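Side-chain contacts in WbbM protein (Klebsiella pneumoniae, PDB 6U4B), which is a bifunctional glycosyltransferase that polymerises O-antigen, with a DUF4422 region and a magnesium-binding region of the glycosyltransferase family 8 type: residues I264-I267 with K268-D272; E196-T199 with A200-F204. One frame throughout, in Å; residues are numbered along the deposited sequence.

Both contacts lie at one end of the molecule, 40 Å or more from the centre of the chain, within the DUF4422 region and away from the magnesium sites. Contact 1 is the last part of helix 253-272; contact 2 is the 3-10 lead-in and start of helix 198-206. Their centres are about 8 Å apart, and each is partly buried. Contact 1 is buried on its tyrosine and isoleucine side and exposed at its glutamines; its chemistry is mainly apolar, with a CH-pi contact. Contact 2 buries Tyr197, Ala200 and Ile201, but its distinctive bond is polar, from a threonine hydroxyl to the backbone. A Tyr197-Lys268 cation-pi contact and a weak Gln271-Thr203 hydrogen bond help join them.

Contact 1 (I264-I267 with K268-D272); sequences IYII and KLQQD
Leu269 lies against the ring of Tyr265 one turn earlier in the same alpha-helix, 253-272, an i to i+4 contact near the helix C-terminus. The Leu269 side chain can be followed outward. Its CB sits 3.5 Å from Ile266 O, beside the backbone. Beyond CG the two methyls meet the tyrosine differently. CD1 lies over one face of the Tyr265 ring, 4.2 Å from the centroid and 21° off the normal, which makes a CH-pi contact. CD2 stays on the same face but lies beyond the rim, 3.6 Å from Tyr265 CE2. The tyrosine turns its CG anti to its own backbone N (chi1 176°), which carries the ring along the helix toward Leu269. Its hydroxyl is hydrogen-bonded to Asp225, and its ring also meets Tyr226 and Trp229, so the phenol is held from several sides.

The backbone bonds are the regular i to i+4 set, from Lys268 N to Ile264 O through Gln271 N to Ile267 O. Gln270 runs extended beyond CG and crosses Ile266, whose CG2 is 3.8 Å from Gln270 OE1. Ile267 and Gln271 lie side by side and point the same way. Ile264 and Ile267 also pack on Phe204 of helix 198-206. The Lys268 chain bends at its second and fourth torsions, and its NZ reaches forward to Asp272 OD2; this salt bridge is modelled too short for its length to be trusted. Gln271 NE2 makes a weak hydrogen bond to Thr203 OG1 and rests 3.6 Å from the CG2 methyl of Ile267.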
ATOM      1  N   ILE A 264       6.291 -45.845 -38.679  1.00 47.64           N
ATOM      2  CA  ILE A 264       5.461 -47.026 -38.454  1.00 46.15           C
ATOM      3  C   ILE A 264       4.068 -46.813 -39.029  1.00 45.78           C
ATOM      4  O   ILE A 264       3.485 -47.719 -39.639  1.00 47.92           O
ATOM      5  CB  ILE A 264       5.414 -47.360 -36.950  1.00 47.83           C
ATOM      6  CG1 ILE A 264       6.804 -47.774 -36.453  1.00 47.32           C
ATOM      7  CG2 ILE A 264       4.386 -48.445 -36.668  1.00 47.42           C
ATOM      8  CD1 ILE A 264       6.894 -47.933 -34.951  1.00 43.12           C
ATOM      9  N   TYR A 265       3.523 -45.604 -38.866  1.00 46.05           N
ATOM     10  CA  TYR A 265       2.189 -45.310 -39.378  1.00 45.17           C
ATOM     11  C   TYR A 265       2.160 -45.319 -40.902  1.00 47.82           C
ATOM     12  O   TYR A 265       1.231 -45.869 -41.504  1.00 52.75           O
ATOM     13  CB  TYR A 265       1.712 -43.960 -38.839  1.00 40.94           C
ATOM     14  CG  TYR A 265       0.375 -43.517 -39.387  1.00 45.05           C
ATOM     15  CD1 TYR A 265      -0.813 -43.964 -38.822  1.00 47.58           C
ATOM     16  CD2 TYR A 265       0.299 -42.651 -40.469  1.00 48.72           C
ATOM     17  CE1 TYR A 265      -2.038 -43.562 -39.321  1.00 49.96           C
ATOM     18  CE2 TYR A 265      -0.920 -42.244 -40.975  1.00 49.92           C
ATOM     19  CZ  TYR A 265      -2.084 -42.701 -40.399  1.00 52.68           C
ATOM     20  OH  TYR A 265      -3.298 -42.292 -40.904  1.00 56.46           O
ATOM     21  N   ILE A 266       3.162 -44.711 -41.543  1.00 47.99           N
ATOM     22  CA  ILE A 266       3.192 -44.663 -43.001  1.00 51.47           C
ATOM     23  C   ILE A 266       3.361 -46.059 -43.583  1.00 52.80           C
ATOM     24  O   ILE A 266       2.685 -46.427 -44.552  1.00 52.86           O
ATOM     25  CB  ILE A 266       4.305 -43.713 -43.483  1.00 51.96           C
ATOM     26  CG1 ILE A 266       3.945 -42.260 -43.170  1.00 51.27           C
ATOM     27  CG2 ILE A 266       4.559 -43.890 -44.976  1.00 55.68           C
ATOM     28  CD1 ILE A 266       4.999 -41.267 -43.597  1.00 53.27           C
ATOM     29  N   ILE A 267       4.257 -46.861 -43.002  1.00 52.78           N
ATOM     30  CA  ILE A 267       4.502 -48.207 -43.513  1.00 57.93           C
ATOM     31  C   ILE A 267       3.232 -49.044 -43.437  1.00 57.40           C
ATOM     32  O   ILE A 267       2.940 -49.840 -44.339  1.00 59.57           O
ATOM     33  CB  ILE A 267       5.668 -48.858 -42.744  1.00 58.19           C
ATOM     34  CG1 ILE A 267       6.988 -48.170 -43.105  1.00 56.18           C
ATOM     35  CG2 ILE A 267       5.742 -50.355 -43.025  1.00 56.30           C
ATOM     36  CD1 ILE A 267       8.166 -48.652 -42.298  1.00 55.84           C
ATOM     37  N   LYS A 268       2.445 -48.861 -42.376  1.00 52.98           N
ATOM     38  CA  LYS A 268       1.175 -49.571 -42.256  1.00 55.76           C
ATOM     39  C   LYS A 268       0.211 -49.173 -43.368  1.00 55.30           C
ATOM     40  O   LYS A 268      -0.507 -50.022 -43.910  1.00 58.88           O
ATOM     41  CB  LYS A 268       0.563 -49.299 -40.882  1.00 56.46           C
ATOM     42  CG  LYS A 268      -0.904 -49.667 -40.742  1.00 60.69           C
ATOM     43  CD  LYS A 268      -1.118 -51.166 -40.788  1.00 72.19           C
ATOM     44  CE  LYS A 268      -2.500 -51.524 -40.272  1.00 79.54           C
ATOM     45  NZ  LYS A 268      -3.552 -50.649 -40.860  1.00 83.05           N
ATOM     46  N   LEU A 269       0.181 -47.887 -43.722  1.00 56.93           N
ATOM     47  CA  LEU A 269      -0.703 -47.437 -44.794  1.00 62.35           C
ATOM     48  C   LEU A 269      -0.275 -48.007 -46.141  1.00 63.86           C
ATOM     49  O   LEU A 269      -1.123 -48.352 -46.973  1.00 67.92           O
ATOM     50  CB  LEU A 269      -0.734 -45.910 -44.842  1.00 65.97           C
ATOM     51  CG  LEU A 269      -1.939 -45.210 -44.212  1.00 67.55           C
ATOM     52  CD1 LEU A 269      -2.237 -45.771 -42.829  1.00 69.73           C
ATOM     53  CD2 LEU A 269      -1.699 -43.709 -44.145  1.00 66.56           C
ATOM     54  N   GLN A 270       1.036 -48.119 -46.371  1.00 61.92           N
ATOM     55  CA  GLN A 270       1.522 -48.696 -47.620  1.00 63.92           C
ATOM     56  C   GLN A 270       1.266 -50.196 -47.686  1.00 67.48           C
ATOM     57  O   GLN A 270       1.037 -50.739 -48.772  1.00 67.23           O
ATOM     58  CB  GLN A 270       3.012 -48.399 -47.786  1.00 62.74           C
ATOM     59  CG  GLN A 270       3.326 -46.913 -47.864  1.00 67.19           C
ATOM     60  CD  GLN A 270       4.797 -46.608 -47.665  1.00 68.03           C
ATOM     61  OE1 GLN A 270       5.432 -47.124 -46.745  1.00 66.35           O
ATOM     62  NE2 GLN A 270       5.348 -45.763 -48.530  1.00 67.27           N
ATOM     63  N   GLN A 271       1.295 -50.881 -46.540  1.00 69.49           N
ATOM     64  CA  GLN A 271       1.046 -52.318 -46.536  1.00 76.99           C
ATOM     65  C   GLN A 271      -0.430 -52.639 -46.724  1.00 87.19           C
ATOM     66  O   GLN A 271      -0.767 -53.691 -47.279  1.00 94.91           O
ATOM     67  CB  GLN A 271       1.563 -52.938 -45.236  1.00 73.31           C
ATOM     68  CG  GLN A 271       3.076 -52.971 -45.125  1.00 71.94           C
ATOM     69  CD  GLN A 271       3.554 -53.384 -43.746  1.00 72.54           C
ATOM     70  OE1 GLN A 271       2.789 -53.370 -42.778  1.00 73.25           O
ATOM     71  NE2 GLN A 271       4.827 -53.752 -43.649  1.00 69.74           N
ATOM     72  N   ASP A 272      -1.323 -51.751 -46.279  1.00 90.14           N
ATOM     73  CA  ASP A 272      -2.751 -52.023 -46.411  1.00 94.54           C
ATOM     74  C   ASP A 272      -3.214 -51.896 -47.858  1.00 96.85           C
ATOM     75  O   ASP A 272      -3.991 -52.730 -48.339  1.00102.30           O
ATOM     76  CB  ASP A 272      -3.551 -51.089 -45.507  1.00 99.30           C
ATOM     77  CG  ASP A 272      -3.505 -51.507 -44.050  1.00103.70           C
ATOM     78  OD1 ASP A 272      -3.311 -52.715 -43.782  1.00106.52           O
ATOM     79  OD2 ASP A 272      -3.670 -50.635 -43.171  1.00103.42           O
TER

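Contact 2 (E196-T199 with A200-F204); sequences EYST and AIKTF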
ATOM      1  N   GLU A 196      -2.928 -54.522 -35.149  1.00 64.48           N
ATOM      2  CA  GLU A 196      -2.737 -54.627 -36.591  1.00 70.36           C
ATOM      3  C   GLU A 196      -1.456 -53.957 -37.079  1.00 67.39           C
ATOM      4  O   GLU A 196      -1.174 -54.014 -38.281  1.00 71.97           O
ATOM      5  CB  GLU A 196      -3.943 -54.032 -37.326  1.00 75.24           C
ATOM      6  CG  GLU A 196      -4.119 -52.524 -37.159  1.00 80.25           C
ATOM      7  CD  GLU A 196      -4.914 -52.146 -35.921  1.00 83.36           C
ATOM      8  OE1 GLU A 196      -4.815 -52.860 -34.902  1.00 84.19           O
ATOM      9  OE2 GLU A 196      -5.644 -51.132 -35.970  1.00 84.39           O
ATOM     10  N   TYR A 197      -0.677 -53.339 -36.194  1.00 56.01           N
ATOM     11  CA  TYR A 197       0.544 -52.640 -36.569  1.00 54.24           C
ATOM     12  C   TYR A 197       1.807 -53.448 -36.308  1.00 54.19           C
ATOM     13  O   TYR A 197       2.904 -52.954 -36.590  1.00 55.19           O
ATOM     14  CB  TYR A 197       0.644 -51.305 -35.819  1.00 54.10           C
ATOM     15  CG  TYR A 197      -0.158 -50.183 -36.430  1.00 56.07           C
ATOM     16  CD1 TYR A 197      -1.542 -50.149 -36.313  1.00 59.32           C
ATOM     17  CD2 TYR A 197       0.469 -49.149 -37.115  1.00 53.52           C
ATOM     18  CE1 TYR A 197      -2.282 -49.120 -36.864  1.00 59.84           C
ATOM     19  CE2 TYR A 197      -0.262 -48.113 -37.669  1.00 55.77           C
ATOM     20  CZ  TYR A 197      -1.637 -48.106 -37.542  1.00 56.46           C
ATOM     21  OH  TYR A 197      -2.370 -47.083 -38.092  1.00 59.25           O
ATOM     22  N   SER A 198       1.685 -54.670 -35.781  1.00 58.42           N
ATOM     23  CA  SER A 198       2.866 -55.416 -35.354  1.00 60.98           C
ATOM     24  C   SER A 198       3.839 -55.641 -36.507  1.00 64.25           C
ATOM     25  O   SER A 198       5.057 -55.528 -36.328  1.00 65.93           O
ATOM     26  CB  SER A 198       2.449 -56.750 -34.736  1.00 65.47           C
ATOM     27  OG  SER A 198       1.830 -57.586 -35.696  1.00 77.30           O
ATOM     28  N   THR A 199       3.323 -55.957 -37.699  1.00 64.49           N
ATOM     29  CA  THR A 199       4.200 -56.180 -38.846  1.00 61.90           C
ATOM     30  C   THR A 199       4.831 -54.875 -39.322  1.00 58.52           C
ATOM     31  O   THR A 199       5.994 -54.858 -39.743  1.00 56.28           O
ATOM     32  CB  THR A 199       3.426 -56.852 -39.982  1.00 66.31           C
ATOM     33  OG1 THR A 199       2.905 -58.108 -39.527  1.00 71.29           O
ATOM     34  CG2 THR A 199       4.336 -57.101 -41.185  1.00 65.75           C
ATOM     35  N   ALA A 200       4.082 -53.771 -39.259  1.00 53.33           N
ATOM     36  CA  ALA A 200       4.647 -52.477 -39.627  1.00 56.60           C
ATOM     37  C   ALA A 200       5.732 -52.050 -38.646  1.00 58.15           C
ATOM     38  O   ALA A 200       6.722 -51.419 -39.038  1.00 55.11           O
ATOM     39  CB  ALA A 200       3.544 -51.423 -39.700  1.00 54.72           C
ATOM     40  N   ILE A 201       5.562 -52.386 -37.365  1.00 58.56           N
ATOM     41  CA  ILE A 201       6.594 -52.093 -36.371  1.00 52.83           C
ATOM     42  C   ILE A 201       7.866 -52.872 -36.684  1.00 53.42           C
ATOM     43  O   ILE A 201       8.977 -52.327 -36.642  1.00 49.60           O
ATOM     44  CB  ILE A 201       6.083 -52.407 -34.955  1.00 50.81           C
ATOM     45  CG1 ILE A 201       4.900 -51.503 -34.599  1.00 45.96           C
ATOM     46  CG2 ILE A 201       7.203 -52.260 -33.936  1.00 51.59           C
ATOM     47  CD1 ILE A 201       4.171 -51.928 -33.339  1.00 46.02           C
ATOM     48  N   LYS A 202       7.719 -54.164 -36.999  1.00 51.53           N
ATOM     49  CA  LYS A 202       8.878 -54.988 -37.326  1.00 58.06           C
ATOM     50  C   LYS A 202       9.577 -54.490 -38.584  1.00 56.97           C
ATOM     51  O   LYS A 202      10.811 -54.474 -38.651  1.00 57.12           O
ATOM     52  CB  LYS A 202       8.461 -56.447 -37.513  1.00 63.73           C
ATOM     53  CG  LYS A 202       7.950 -57.142 -36.271  1.00 70.35           C
ATOM     54  CD  LYS A 202       7.762 -58.625 -36.553  1.00 72.92           C
ATOM     55  CE  LYS A 202       7.184 -59.352 -35.357  1.00 75.39           C
ATOM     56  NZ  LYS A 202       5.793 -58.917 -35.063  1.00 76.49           N
ATOM     57  N   THR A 203       8.800 -54.096 -39.595  1.00 55.80           N
ATOM     58  CA  THR A 203       9.382 -53.645 -40.854  1.00 60.09           C
ATOM     59  C   THR A 203      10.265 -52.422 -40.641  1.00 54.19           C
ATOM     60  O   THR A 203      11.406 -52.373 -41.116  1.00 51.51           O
ATOM     61  CB  THR A 203       8.274 -53.334 -41.862  1.00 60.30           C
ATOM     62  OG1 THR A 203       7.483 -54.507 -42.085  1.00 63.43           O
ATOM     63  CG2 THR A 203       8.867 -52.869 -43.184  1.00 57.90           C
ATOM     64  N   PHE A 204       9.753 -51.427 -39.916  1.00 52.81           N
ATOM     65  CA  PHE A 204      10.520 -50.207 -39.691  1.00 50.81           C
ATOM     66  C   PHE A 204      11.737 -50.471 -38.814  1.00 49.53           C
ATOM     67  O   PHE A 204      12.841 -50.002 -39.114  1.00 47.86           O
ATOM     68  CB  PHE A 204       9.635 -49.135 -39.060  1.00 47.09           C
ATOM     69  CG  PHE A 204      10.409 -47.975 -38.507  1.00 46.18           C
ATOM     70  CD1 PHE A 204      11.045 -47.085 -39.357  1.00 49.38           C
ATOM     71  CD2 PHE A 204      10.517 -47.784 -37.142  1.00 45.05           C
ATOM     72  CE1 PHE A 204      11.767 -46.016 -38.853  1.00 49.44           C
ATOM     73  CE2 PHE A 204      11.236 -46.720 -36.631  1.00 48.43           C
ATOM     74  CZ  PHE A 204      11.861 -45.833 -37.487  1.00 47.61           C
TER
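From Tyr197 to Thr203 the chain passes from a short 3-10 segment into helix 198-206, and three i to i+4 bonds begin its backbone ladder: Ile201 N to Tyr197 O, Lys202 N to Ser198 O and Thr203 N to Thr199 O. Thr203 adds a side-chain bond to the ladder. Its OG1 donates to Thr199 O at 2.8 Å, from above the carbonyl plane and 35° out of it. Thr203 N reaches the same oxygen from the opposite face, so one carbonyl is gripped by two donors of a single residue. Such a threonine bond to the carbonyl four residues earlier is common within alpha-helices. The hydroxyl stands beside the backbone N of Thr203 (chi1 -59°), which turns it back along the helix toward Thr199. The same OG1 also receives a weak hydrogen bond from Gln271 NE2 of helix 253-272.

Ile201 lays its CG1 branch against the carbonyl of Tyr197, with CG1 3.2 Å from Tyr197 O. The CD1 methyl continues in the same direction, 3.6 Å from that oxygen. Lys202 is extended as far as CE, and its CG passes 3.3 Å from Ser198 O. The bend at its last torsion (chi4 67°) brings NZ back over Ser198, 3.7 Å from Ser198 O. The Ala200 methyl sits 3.5 Å from Tyr197 O.

Helix 180-193 covers Ser198 and Ile201 through Glu191 and Val190, and its Tyr183 meets Phe204. Helix 253-272 lies against Tyr197 and Phe204, while the Tyr197 ring stacks on Trp229 of helix 220-240. The start of helix 198-206 is thus packed among three helices, just ahead of strand 209-210.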